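Local coordinates for protein alanine racemase (Enterococcus faecalis, PDB 3E6E) that belongs to the alanine racemase family, whose members combine an N-terminal domain of TIM-barrel type with a C-terminal domain rich in beta strands, at residues V299-K304 / C317-A322; V129-D134 / R153-H158; Q23-R28 / T209-P214. The protein carries 1 engineered substitution. One frame throughout, in Å; residues are numbered along the deposited sequence.

How the interactions relate
From the N terminus, the chain soon enters helix 15-28, whose partner lies far along the sequence, after most strands of the barrel-type domain: interaction 3 brings 23-28 against 209-214 and closes a loop of 180 intervening residues. Interaction 2 is nested in that loop and closes one of 18, joining strand 129-132 to helix 145-158, the helix of the same beta-alpha-beta unit. Interaction 1 comes later, in series with both, closing a loop of 12 residues and tying 299-304 to 317-322 within the C-terminal sheet. The centres of interactions 2 and 3 are about 28 Å apart, while those of interactions 1 and 2 are about 56 Å apart, on opposite sides of the chain's centre.

Interaction 1: V299-K304 / C317-A322; sequences VLVNGK and CMIRLA
Ile319 sits against Val299 and Val301 as the middle piece of a small apolar cluster. From its CB one branch, CG2, is a short methyl that meets Val299 CG2 at 4.1 Å. The other branch starts at CG1, held between the backbone N and the carbonyl carbon (chi1 65°), and runs on extended to the tip. There CD1 lies 4.0 Å from Val299 CG2 and 4.1 Å from Val301 CG2, so a single methyl bridges two valines. Val301 CG2 also receives Leu321 CD2 at 3.9 Å, the two side chains crossing at about a right angle.

Strands 298-301 and 317-321 both pair antiparallel with strand 304-309, one on either side of it. They therefore run in roughly the same direction, and their segments 299-301 and 317-321 make an angle of 56°, consistent with the twist of a curled sheet. Cys306 of the middle strand touches Val301 and Leu321, and Ile308 touches Ile319. Valine and isoleucine, branched at CB, suit extended backbone, and the longer isoleucine and leucine reach toward the valines across segment axes that approach to 9.3 Å. With only methyl groups meeting, cohesion here depends on burial and shape complementarity rather than on any directional bond.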
loop_
_atom_site.group_PDB
_atom_site.type_symbol
_atom_site.label_atom_id
_atom_site.label_comp_id
_atom_site.label_asym_id
_atom_site.label_seq_id
_atom_site.Cartn_x
_atom_site.Cartn_y
_atom_site.Cartn_z
ATOM N N VAL A 299 3.275 2.530 -20.205
ATOM C CA VAL A 299 4.440 1.802 -19.716
ATOM C C VAL A 299 5.368 1.464 -20.880
ATOM O O VAL A 299 5.071 1.791 -22.028
ATOM C CB VAL A 299 4.044 0.510 -18.997
ATOM C CG1 VAL A 299 3.217 0.840 -17.765
ATOM C CG2 VAL A 299 3.282 -0.390 -19.942
ATOM N N LEU A 300 6.475 0.784 -20.593
ATOM C CA LEU A 300 7.442 0.479 -21.635
ATOM C C LEU A 300 7.684 -0.975 -21.995
ATOM O O LEU A 300 7.984 -1.821 -21.147
ATOM C CB LEU A 300 8.770 1.150 -21.288
ATOM C CG LEU A 300 8.622 2.658 -21.076
ATOM C CD1 LEU A 300 9.895 3.230 -20.461
ATOM C CD2 LEU A 300 8.316 3.331 -22.408
ATOM N N VAL A 301 7.568 -1.241 -23.289
ATOM C CA VAL A 301 7.784 -2.567 -23.849
ATOM C C VAL A 301 8.750 -2.360 -25.013
ATOM O O VAL A 301 8.459 -1.624 -25.944
ATOM C CB VAL A 301 6.448 -3.168 -24.351
ATOM C CG1 VAL A 301 6.626 -4.651 -24.689
ATOM C CG2 VAL A 301 5.361 -2.975 -23.278
ATOM N N ASN A 302 9.916 -2.982 -24.941
ATOM C CA ASN A 302 10.917 -2.838 -25.993
ATOM C C ASN A 302 11.163 -1.383 -26.362
ATOM O O ASN A 302 11.282 -1.043 -27.544
ATOM C CB ASN A 302 10.504 -3.592 -27.257
ATOM C CG ASN A 302 10.382 -5.076 -27.037
ATOM O OD1 ASN A 302 11.154 -5.674 -26.284
ATOM N ND2 ASN A 302 9.415 -5.691 -27.715
ATOM N N GLY A 303 11.226 -0.522 -25.353
ATOM C CA GLY A 303 11.495 0.884 -25.608
ATOM C C GLY A 303 10.406 1.666 -26.306
ATOM O O GLY A 303 10.638 2.792 -26.730
ATOM N N LYS A 304 9.225 1.076 -26.435
ATOM C CA LYS A 304 8.094 1.752 -27.066
ATOM C C LYS A 304 7.057 1.994 -25.968
ATOM O O LYS A 304 6.906 1.172 -25.064
ATOM C CB LYS A 304 7.488 0.870 -28.163
ATOM C CG LYS A 304 8.415 0.540 -29.330
ATOM C CD LYS A 304 8.393 1.616 -30.404
ATOM C CE LYS A 304 9.224 1.193 -31.625
ATOM N NZ LYS A 304 9.025 2.075 -32.813
ATOM N N CYS A 317 -3.511 -5.466 -15.307
ATOM C CA CYS A 317 -4.027 -4.416 -16.161
ATOM C C CYS A 317 -3.637 -4.676 -17.605
ATOM O O CYS A 317 -2.611 -5.302 -17.890
ATOM C CB CYS A 317 -3.534 -3.039 -15.687
ATOM S SG CYS A 317 -1.756 -2.762 -15.654
ATOM N N MET A 318 -4.471 -4.222 -18.526
ATOM C CA MET A 318 -4.187 -4.437 -19.935
ATOM C C MET A 318 -3.724 -3.173 -20.643
ATOM O O MET A 318 -4.243 -2.075 -20.406
ATOM C CB MET A 318 -5.401 -5.018 -20.659
ATOM C CG MET A 318 -6.674 -5.053 -19.857
ATOM S SD MET A 318 -6.658 -6.281 -18.547
ATOM C CE MET A 318 -6.957 -5.244 -17.147
ATOM N N ILE A 319 -2.745 -3.357 -21.521
ATOM C CA ILE A 319 -2.149 -2.273 -22.280
ATOM C C ILE A 319 -2.257 -2.494 -23.784
ATOM O O ILE A 319 -2.390 -3.624 -24.261
ATOM C CB ILE A 319 -0.653 -2.111 -21.923
ATOM C CG1 ILE A 319 0.124 -3.358 -22.359
ATOM C CG2 ILE A 319 -0.496 -1.888 -20.418
ATOM C CD1 ILE A 319 1.563 -3.362 -21.917
ATOM N N ARG A 320 -2.179 -1.393 -24.522
ATOM C CA ARG A 320 -2.269 -1.404 -25.974
ATOM C C ARG A 320 -0.885 -1.472 -26.589
ATOM O O ARG A 320 -0.138 -0.494 -26.585
ATOM C CB ARG A 320 -3.006 -0.147 -26.446
ATOM C CG ARG A 320 -2.684 0.324 -27.850
ATOM C CD ARG A 320 -2.453 1.831 -27.810
ATOM N NE ARG A 320 -3.525 2.613 -28.416
ATOM C CZ ARG A 320 -4.823 2.402 -28.229
ATOM N NH1 ARG A 320 -5.236 1.419 -27.445
ATOM N NH2 ARG A 320 -5.713 3.183 -28.831
ATOM N N LEU A 321 -0.552 -2.646 -27.108
ATOM C CA LEU A 321 0.737 -2.884 -27.739
ATOM C C LEU A 321 0.685 -2.429 -29.188
ATOM O O LEU A 321 -0.207 -2.813 -29.935
ATOM C CB LEU A 321 1.070 -4.376 -27.676
ATOM C CG LEU A 321 1.265 -4.919 -26.261
ATOM C CD1 LEU A 321 1.375 -6.444 -26.271
ATOM C CD2 LEU A 321 2.513 -4.273 -25.681
ATOM N N ALA A 322 1.652 -1.606 -29.579
ATOM C CA ALA A 322 1.713 -1.089 -30.941
ATOM C C ALA A 322 2.649 -1.926 -31.807
ATOM O O ALA A 322 3.656 -1.428 -32.310
ATOM C CB ALA A 322 2.152 0.367 -30.936
#

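Interaction 2: V129-D134 / R153-H158; sequences VHLKVD and RFVQSH
Val155 turns both of its methyls to the strand by holding CG1 anti to the backbone N and CG2 anti to the carbonyl carbon (chi1 167°). Across from it, Val129 at a chi1 of -42° places CG2 between its own N and carbonyl carbon, the branch that faces the helix. These two groups meet, Val129 CG2 lying 4.1 Å from Val155 CG1, and the short side chains slide past each other in opposite directions. Leu131, two residues further along the strand, lies on the same side and brings CD1 to 4.4 Å from Val155 CG2, a looser approach. One helix residue is thus shared by two strand residues, each taking a different branch.

The contact belongs to a beta-alpha-beta unit of the TIM-barrel domain, in which helix 145-158 covers the outside of strand 129-132 before the chain returns as strand 165-167. Valine suits the strand because branching at CB agrees with extended backbone; on the helix it offers a compact surface that lets the two elements come close, the CA atoms of Val129 and Val155 being 8.6 Å apart. Leu112 of helix 109-117, together with Phe161 and Trp163, also packs on Val155, while Val106 and Ile166 of the adjoining strands flank Leu131. By contrast, His130 is gripped at both ring nitrogens, by His203 and Glu164. Between strand and helix the chemistry is purely apolar: dispersion and the exclusion of water, not directional bonds, hold the two together here.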
loop_
_atom_site.group_PDB
_atom_site.type_symbol
_atom_site.label_atom_id
_atom_site.label_comp_id
_atom_site.label_asym_id
_atom_site.label_seq_id
_atom_site.Cartn_x
_atom_site.Cartn_y
_atom_site.Cartn_z
ATOM N N VAL A 129 17.294 11.835 24.733
ATOM C CA VAL A 129 16.118 12.547 24.226
ATOM C C VAL A 129 16.429 13.721 23.314
ATOM O O VAL A 129 17.460 14.355 23.432
ATOM C CB VAL A 129 15.220 13.107 25.374
ATOM C CG1 VAL A 129 15.089 12.088 26.495
ATOM C CG2 VAL A 129 15.777 14.416 25.879
ATOM N N HIS A 130 15.506 13.998 22.401
ATOM C CA HIS A 130 15.617 15.116 21.474
ATOM C C HIS A 130 14.337 15.918 21.694
ATOM O O HIS A 130 13.229 15.364 21.630
ATOM C CB HIS A 130 15.694 14.622 20.024
ATOM C CG HIS A 130 17.035 14.079 19.634
ATOM N ND1 HIS A 130 17.856 14.711 18.724
ATOM C CD2 HIS A 130 17.692 12.957 20.014
ATOM C CE1 HIS A 130 18.958 14.001 18.561
ATOM N NE2 HIS A 130 18.884 12.931 19.332
ATOM N N LEU A 131 14.482 17.210 21.975
ATOM C CA LEU A 131 13.326 18.064 22.226
ATOM C C LEU A 131 12.839 18.746 20.964
ATOM O O LEU A 131 13.481 19.661 20.463
ATOM C CB LEU A 131 13.676 19.108 23.294
ATOM C CG LEU A 131 13.525 18.721 24.772
ATOM C CD1 LEU A 131 14.025 17.321 25.004
ATOM C CD2 LEU A 131 14.297 19.718 25.637
ATOM N N LYS A 132 11.697 18.315 20.444
ATOM C CA LYS A 132 11.193 18.941 19.227
ATOM C C LYS A 132 10.342 20.167 19.528
ATOM O O LYS A 132 9.365 20.101 20.276
ATOM C CB LYS A 132 10.371 17.960 18.368
ATOM C CG LYS A 132 10.048 18.539 16.967
ATOM C CD LYS A 132 9.029 17.728 16.152
ATOM C CE LYS A 132 8.718 18.413 14.804
ATOM N NZ LYS A 132 7.683 17.703 13.983
ATOM N N VAL A 133 10.729 21.287 18.933
ATOM C CA VAL A 133 9.995 22.527 19.086
ATOM C C VAL A 133 9.219 22.812 17.786
ATOM O O VAL A 133 9.779 22.759 16.694
ATOM C CB VAL A 133 10.959 23.699 19.438
ATOM C CG1 VAL A 133 12.286 23.504 18.756
ATOM C CG2 VAL A 133 10.358 25.022 19.026
ATOM N N ASP A 134 7.921 23.070 17.914
ATOM C CA ASP A 134 7.095 23.361 16.758
ATOM C C ASP A 134 7.326 24.808 16.455
ATOM O O ASP A 134 7.219 25.638 17.349
ATOM C CB ASP A 134 5.615 23.162 17.058
ATOM C CG ASP A 134 4.722 23.499 15.857
ATOM O OD1 ASP A 134 5.203 24.134 14.888
ATOM O OD2 ASP A 134 3.531 23.135 15.902
ATOM N N ARG A 153 15.884 22.815 30.918
ATOM C CA ARG A 153 16.377 22.914 32.288
ATOM C C ARG A 153 15.939 21.714 33.112
ATOM O O ARG A 153 16.594 21.336 34.082
ATOM C CB ARG A 153 15.877 24.205 32.939
ATOM C CG ARG A 153 16.756 24.705 34.072
ATOM C CD ARG A 153 16.379 26.126 34.453
ATOM N NE ARG A 153 15.036 26.192 35.019
ATOM C CZ ARG A 153 14.673 25.613 36.162
ATOM N NH1 ARG A 153 15.552 24.916 36.875
ATOM N NH2 ARG A 153 13.427 25.739 36.598
ATOM N N PHE A 154 14.832 21.106 32.714
ATOM C CA PHE A 154 14.330 19.956 33.435
ATOM C C PHE A 154 15.158 18.741 33.075
ATOM O O PHE A 154 15.661 18.045 33.943
ATOM C CB PHE A 154 12.858 19.725 33.090
ATOM C CG PHE A 154 12.234 18.590 33.840
ATOM C CD1 PHE A 154 12.441 17.276 33.439
ATOM C CD2 PHE A 154 11.445 18.831 34.959
ATOM C CE1 PHE A 154 11.866 16.213 34.145
ATOM C CE2 PHE A 154 10.866 17.778 35.675
ATOM C CZ PHE A 154 11.074 16.470 35.270
ATOM N N VAL A 155 15.304 18.497 31.782
ATOM C CA VAL A 155 16.064 17.356 31.309
ATOM C C VAL A 155 17.504 17.364 31.796
ATOM O O VAL A 155 18.016 16.333 32.230
ATOM C CB VAL A 155 16.037 17.300 29.784
ATOM C CG1 VAL A 155 17.066 16.310 29.278
ATOM C CG2 VAL A 155 14.647 16.904 29.327
ATOM N N GLN A 156 18.156 18.520 31.717
ATOM C CA GLN A 156 19.540 18.642 32.173
ATOM C C GLN A 156 19.605 18.359 33.665
ATOM O O GLN A 156 20.670 18.084 34.217
ATOM C CB GLN A 156 20.070 20.053 31.947
ATOM C CG GLN A 156 20.208 20.471 30.515
ATOM C CD GLN A 156 20.785 21.863 30.409
ATOM O OE1 GLN A 156 20.219 22.818 30.952
ATOM N NE2 GLN A 156 21.919 21.993 29.720
ATOM N N SER A 157 18.450 18.436 34.309
ATOM C CA SER A 157 18.367 18.219 35.737
ATOM C C SER A 157 18.474 16.785 36.209
ATOM O O SER A 157 19.367 16.466 36.979
ATOM C CB SER A 157 17.065 18.816 36.300
ATOM O OG SER A 157 17.047 20.229 36.213
ATOM N N HIS A 158 17.566 15.931 35.747
ATOM C CA HIS A 158 17.194 14.732 36.490
ATOM C C HIS A 158 18.186 13.601 36.244
ATOM O O HIS A 158 18.423 12.769 37.120
ATOM C CB HIS A 158 15.780 14.285 36.111
ATOM C CG HIS A 158 14.698 15.036 36.823
ATOM N ND1 HIS A 158 14.391 14.820 38.149
ATOM C CD2 HIS A 158 13.851 16.000 36.392
ATOM C CE1 HIS A 158 13.400 15.619 38.505
ATOM N NE2 HIS A 158 13.055 16.345 37.457
#

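Interaction 3: Q23-R28 / T209-P214; sequences QKECQR and TALWHP
Glu25 meets Ala210 and Leu211 where two outer helices of the TIM-barrel domain, 15-28 and 207-212, pack side by side over strand 220-223. The tight part is small. Glu25 extends CG anti to its backbone N (chi1 174°) and then bends at chi2, which carries the carboxylate across to the second helix, where OE1 comes to 3.6 Å from Ala210 CB. Alanine suits this place because its single methyl lets the carboxylate come close to the helix. The approach of OE2 to Leu211 CD2, at 4.5 Å, is a loose one, for Leu211 reaches in only with the end of its longer chain. Ile221 and Tyr223 of the strand beneath also touch Glu25, with Ile221 packing on Ala210 and Tyr223 on Leu211. Such a buried, largely apolar setting would probably make the ionised carboxylate costly and may raise its pKa.

The side chain of Ala210 is about 8 Å from the bound DCS; Asn206, just before the helix, and Ser207, its first residue, line that ligand's pocket.

The packing is looser toward solvent. Lys24 forms a salt bridge with Glu20 of its own helix. A long, charged arginine suits the exposed edge of the contact, where Arg28 points its CB at the other helix. Its NE nevertheless stays 5.4 Å from Leu211 O, too far for a hydrogen bond; that carbonyl oxygen is instead bonded to Ser240 OG.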
loop_
_atom_site.group_PDB
_atom_site.type_symbol
_atom_site.label_atom_id
_atom_site.label_comp_id
_atom_site.label_asym_id
_atom_site.label_seq_id
_atom_site.Cartn_x
_atom_site.Cartn_y
_atom_site.Cartn_z
ATOM N N GLN A 23 26.739 10.356 -0.449
ATOM C CA GLN A 23 28.089 10.894 -0.493
ATOM C C GLN A 23 28.099 12.287 -1.103
ATOM O O GLN A 23 28.761 13.185 -0.586
ATOM C CB GLN A 23 29.010 10.006 -1.314
ATOM C CG GLN A 23 29.784 8.990 -0.507
ATOM C CD GLN A 23 31.096 8.611 -1.175
ATOM O OE1 GLN A 23 32.038 9.413 -1.222
ATOM N NE2 GLN A 23 31.162 7.390 -1.709
ATOM N N LYS A 24 27.381 12.474 -2.208
ATOM C CA LYS A 24 27.349 13.788 -2.848
ATOM C C LYS A 24 27.059 14.846 -1.797
ATOM O O LYS A 24 27.838 15.778 -1.614
ATOM C CB LYS A 24 26.260 13.874 -3.927
ATOM C CG LYS A 24 26.467 13.031 -5.174
ATOM C CD LYS A 24 27.695 13.419 -5.958
ATOM C CE LYS A 24 27.526 13.048 -7.435
ATOM N NZ LYS A 24 26.980 11.666 -7.658
ATOM N N GLU A 25 25.935 14.684 -1.105
ATOM C CA GLU A 25 25.524 15.627 -0.076
ATOM C C GLU A 25 26.557 15.777 1.051
ATOM O O GLU A 25 26.859 16.890 1.468
ATOM C CB GLU A 25 24.154 15.214 0.485
ATOM C CG GLU A 25 23.671 16.036 1.668
ATOM C CD GLU A 25 23.485 17.520 1.353
ATOM O OE1 GLU A 25 23.349 18.308 2.319
ATOM O OE2 GLU A 25 23.466 17.900 0.158
ATOM N N CYS A 26 27.112 14.666 1.525
ATOM C CA CYS A 26 28.099 14.715 2.599
ATOM C C CYS A 26 29.313 15.582 2.262
ATOM O O CYS A 26 29.914 16.199 3.145
ATOM C CB CYS A 26 28.579 13.303 2.949
ATOM S SG CYS A 26 27.368 12.276 3.786
ATOM N N GLN A 27 29.673 15.617 0.985
ATOM C CA GLN A 27 30.820 16.393 0.522
ATOM C C GLN A 27 30.436 17.837 0.303
ATOM O O GLN A 27 31.268 18.741 0.360
ATOM C CB GLN A 27 31.351 15.815 -0.793
ATOM C CG GLN A 27 32.173 14.553 -0.626
ATOM C CD GLN A 27 32.514 13.901 -1.949
ATOM O OE1 GLN A 27 32.931 14.577 -2.897
ATOM N NE2 GLN A 27 32.348 12.578 -2.022
ATOM N N ARG A 28 29.155 18.033 0.043
ATOM C CA ARG A 28 28.591 19.340 -0.220
ATOM C C ARG A 28 28.317 19.981 1.127
ATOM O O ARG A 28 28.140 21.195 1.234
ATOM C CB ARG A 28 27.293 19.145 -1.002
ATOM C CG ARG A 28 26.764 20.359 -1.710
ATOM C CD ARG A 28 25.655 19.969 -2.689
ATOM N NE ARG A 28 25.081 21.134 -3.359
ATOM C CZ ARG A 28 25.777 21.985 -4.105
ATOM N NH1 ARG A 28 27.076 21.803 -4.283
ATOM N NH2 ARG A 28 25.180 23.028 -4.664
ATOM N N THR A 209 15.445 21.475 2.637
ATOM C CA THR A 209 16.255 22.538 3.250
ATOM C C THR A 209 17.737 22.393 2.949
ATOM O O THR A 209 18.396 23.377 2.636
ATOM C CB THR A 209 16.069 22.638 4.809
ATOM O OG1 THR A 209 17.059 21.851 5.467
ATOM C CG2 THR A 209 14.690 22.150 5.241
ATOM N N ALA A 210 18.247 21.164 3.018
ATOM C CA ALA A 210 19.659 20.902 2.751
ATOM C C ALA A 210 20.065 21.291 1.338
ATOM O O ALA A 210 21.122 21.877 1.115
ATOM C CB ALA A 210 19.974 19.430 2.988
ATOM N N LEU A 211 19.221 20.955 0.374
ATOM C CA LEU A 211 19.520 21.277 -1.003
ATOM C C LEU A 211 19.466 22.776 -1.269
ATOM O O LEU A 211 20.464 23.374 -1.674
ATOM C CB LEU A 211 18.544 20.540 -1.920
ATOM C CG LEU A 211 18.682 19.010 -1.916
ATOM C CD1 LEU A 211 17.527 18.394 -2.654
ATOM C CD2 LEU A 211 20.004 18.600 -2.557
ATOM N N TRP A 212 18.318 23.388 -1.001
ATOM C CA TRP A 212 18.118 24.816 -1.278
ATOM C C TRP A 212 18.379 25.866 -0.189
ATOM O O TRP A 212 18.433 27.059 -0.483
ATOM C CB TRP A 212 16.705 25.001 -1.837
ATOM C CG TRP A 212 16.474 24.169 -3.067
ATOM C CD1 TRP A 212 17.041 24.347 -4.298
ATOM C CD2 TRP A 212 15.677 22.985 -3.162
ATOM N NE1 TRP A 212 16.646 23.339 -5.156
ATOM C CE2 TRP A 212 15.809 22.491 -4.482
ATOM C CE3 TRP A 212 14.867 22.288 -2.260
ATOM C CZ2 TRP A 212 15.160 21.340 -4.919
ATOM C CZ3 TRP A 212 14.218 21.132 -2.696
ATOM C CH2 TRP A 212 14.372 20.675 -4.016
ATOM N N HIS A 213 18.540 25.440 1.059
ATOM C CA HIS A 213 18.806 26.370 2.161
ATOM C C HIS A 213 20.012 25.859 2.950
ATOM O O HIS A 213 19.967 25.737 4.172
ATOM C CB HIS A 213 17.595 26.438 3.089
ATOM C CG HIS A 213 16.394 27.080 2.481
ATOM N ND1 HIS A 213 15.228 26.391 2.237
ATOM C CD2 HIS A 213 16.152 28.364 2.128
ATOM C CE1 HIS A 213 14.315 27.222 1.766
ATOM N NE2 HIS A 213 14.851 28.427 1.691
ATOM N N PRO A 214 21.115 25.570 2.252
ATOM C CA PRO A 214 22.338 25.057 2.868
ATOM C C PRO A 214 22.975 25.901 3.971
ATOM O O PRO A 214 23.817 25.396 4.710
ATOM C CB PRO A 214 23.262 24.870 1.666
ATOM C CG PRO A 214 22.886 26.016 0.801
ATOM C CD PRO A 214 21.375 25.976 0.861
#